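Local structure of prophenoloxidase b (Marsupenaeus japonicus, 3WKY) at residues A[434-439]-A[669-674]. The protein is a type 3 copper protein of the hemolymph, the precursor of a phenoloxidase that probably hydroxylates monophenols and oxidises o-diphenols. Numbering follows the deposited sequence. Where two conformers were deposited one is given.
Sequences HWIDDY and SSVLRR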
# COMPACT_ATOMS: atom_id res chain seq x y z
N HIS A 434 41.31 -20.29 -38.76
CA HIS A 434 41.06 -19.46 -39.94
C HIS A 434 39.58 -19.45 -40.28
O HIS A 434 38.95 -20.51 -40.34
CB HIS A 434 41.85 -19.98 -41.14
CG HIS A 434 41.41 -19.38 -42.45
ND1 HIS A 434 40.43 -19.94 -43.23
CD2 HIS A 434 41.83 -18.27 -43.10
CE1 HIS A 434 40.25 -19.20 -44.31
NE2 HIS A 434 41.09 -18.18 -44.26
N TRP A 435 39.01 -18.27 -40.50
CA TRP A 435 37.61 -18.18 -40.86
C TRP A 435 37.33 -17.13 -41.94
O TRP A 435 36.28 -17.15 -42.58
CB TRP A 435 36.72 -17.94 -39.62
CG TRP A 435 37.02 -16.67 -38.87
CD1 TRP A 435 37.89 -16.51 -37.83
CD2 TRP A 435 36.42 -15.39 -39.09
NE1 TRP A 435 37.87 -15.21 -37.39
CE2 TRP A 435 36.97 -14.50 -38.15
CE3 TRP A 435 35.46 -14.91 -39.99
CZ2 TRP A 435 36.61 -13.16 -38.09
CZ3 TRP A 435 35.10 -13.58 -39.93
CH2 TRP A 435 35.67 -12.72 -38.99
N ILE A 436 38.27 -16.22 -42.14
CA ILE A 436 38.14 -15.25 -43.23
C ILE A 436 39.51 -14.95 -43.85
O ILE A 436 40.50 -14.75 -43.15
CB ILE A 436 37.42 -13.95 -42.77
CG1 ILE A 436 37.06 -13.09 -43.98
CG2 ILE A 436 38.26 -13.17 -41.75
CD1 ILE A 436 36.35 -11.79 -43.63
N ASP A 437 39.56 -14.97 -45.18
CA ASP A 437 40.81 -14.73 -45.89
C ASP A 437 41.43 -13.39 -45.49
O ASP A 437 40.70 -12.43 -45.24
CB ASP A 437 40.59 -14.76 -47.41
CG ASP A 437 40.45 -16.17 -47.94
OD1 ASP A 437 41.05 -17.09 -47.35
OD2 ASP A 437 39.73 -16.36 -48.95
N ASP A 438 42.77 -13.38 -45.37
CA ASP A 438 43.55 -12.18 -45.08
C ASP A 438 43.43 -11.68 -43.64
O ASP A 438 43.79 -10.54 -43.33
CB ASP A 438 43.23 -11.06 -46.07
CG ASP A 438 43.63 -11.40 -47.48
OD1 ASP A 438 44.75 -11.93 -47.66
OD2 ASP A 438 42.83 -11.16 -48.41
N TYR A 439 42.94 -12.54 -42.75
CA TYR A 439 42.92 -12.18 -41.34
C TYR A 439 43.38 -13.38 -40.53
O TYR A 439 42.89 -14.50 -40.74
CB TYR A 439 41.53 -11.74 -40.88
CG TYR A 439 41.44 -11.46 -39.39
CD1 TYR A 439 42.05 -10.34 -38.83
CD2 TYR A 439 40.75 -12.31 -38.54
CE1 TYR A 439 41.97 -10.08 -37.47
CE2 TYR A 439 40.67 -12.07 -37.17
CZ TYR A 439 41.28 -10.95 -36.65
OH TYR A 439 41.20 -10.69 -35.30
N SER A 669 33.47 -8.58 -41.70
CA SER A 669 34.48 -8.14 -42.65
C SER A 669 35.32 -6.98 -42.12
O SER A 669 36.35 -6.63 -42.69
CB SER A 669 33.83 -7.77 -43.99
OG SER A 669 33.26 -6.48 -43.93
N SER A 670 34.87 -6.38 -41.01
CA SER A 670 35.60 -5.27 -40.39
C SER A 670 37.01 -5.66 -39.94
O SER A 670 37.85 -4.79 -39.72
CB SER A 670 34.82 -4.71 -39.20
OG SER A 670 34.82 -5.63 -38.13
N VAL A 671 37.29 -6.96 -39.80
CA VAL A 671 38.62 -7.39 -39.36
C VAL A 671 39.65 -7.22 -40.48
O VAL A 671 40.86 -7.26 -40.22
CB VAL A 671 38.67 -8.85 -38.85
CG1 VAL A 671 37.80 -9.01 -37.59
CG2 VAL A 671 38.25 -9.83 -39.93
N LEU A 672 39.17 -7.04 -41.70
CA LEU A 672 40.06 -6.96 -42.86
C LEU A 672 40.80 -5.63 -42.93
O LEU A 672 40.28 -4.60 -42.50
CB LEU A 672 39.27 -7.17 -44.15
CG LEU A 672 38.64 -8.55 -44.29
CD1 LEU A 672 37.76 -8.63 -45.54
CD2 LEU A 672 39.72 -9.60 -44.31
N ARG A 673 42.01 -5.67 -43.47
CA ARG A 673 42.77 -4.45 -43.71
C ARG A 673 41.98 -3.54 -44.63
O ARG A 673 41.51 -3.97 -45.69
CB ARG A 673 44.12 -4.76 -44.35
CG ARG A 673 44.94 -5.80 -43.61
CD ARG A 673 46.26 -6.07 -44.32
NE ARG A 673 46.74 -7.43 -44.09
CZ ARG A 673 47.54 -7.78 -43.08
NH1 ARG A 673 47.94 -6.87 -42.20
NH2 ARG A 673 47.92 -9.04 -42.95
N ARG A 674 41.81 -2.30 -44.22
CA ARG A 674 41.14 -1.29 -45.04
C ARG A 674 42.20 -0.48 -45.77
O ARG A 674 43.28 -0.26 -45.23
CB ARG A 674 40.27 -0.37 -44.18
CG ARG A 674 38.79 -0.72 -44.18
CD ARG A 674 37.95 0.50 -44.53
NE ARG A 674 36.53 0.16 -44.69
CZ ARG A 674 35.63 0.28 -43.72
NH1 ARG A 674 35.98 0.74 -42.53
NH2 ARG A 674 34.36 -0.05 -43.95
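A type II beta turn of the hemocyanin ig-like domain, Ile436 to Tyr439, packs through Tyr439 and Ile436 against Val671, the last residue of a 3-10 segment, and Leu672 just after it; no hydrogen bond crosses between them. Val671 lies over one face of the Tyr439 ring in a CH-pi contact, CB 3.7 Å from the ring centroid and 10° off the normal. A flat aromatic suits the branched valine, whose CG2 also reaches Tyr439 CG at 3.6 Å. CG anti to the backbone N (chi1 176°) sets the ring's first carbon next to that methyl. An alanine in place of Tyr439 would probably leave Val671 without the ring face under its CB and open a gap there. The same methyl, Val671 CG2, also meets Ile436 CG2 at 3.8 Å and Trp435 CH2 at 4.0 Å. Extended Ile436 is long enough for CD1 to meet Leu672 CD1, 4.0 Å away, while the leucine's fork lets CD2 sit against the turn carbonyl Asp437 O. Trp435 is itself held by Glu432 through NE1 and meets Phe449 of strand 445-456. The contact thus joins, at the surface, the loop linking strands 424-432 and 445-456 to the C-terminal loop that follows strand 655-664.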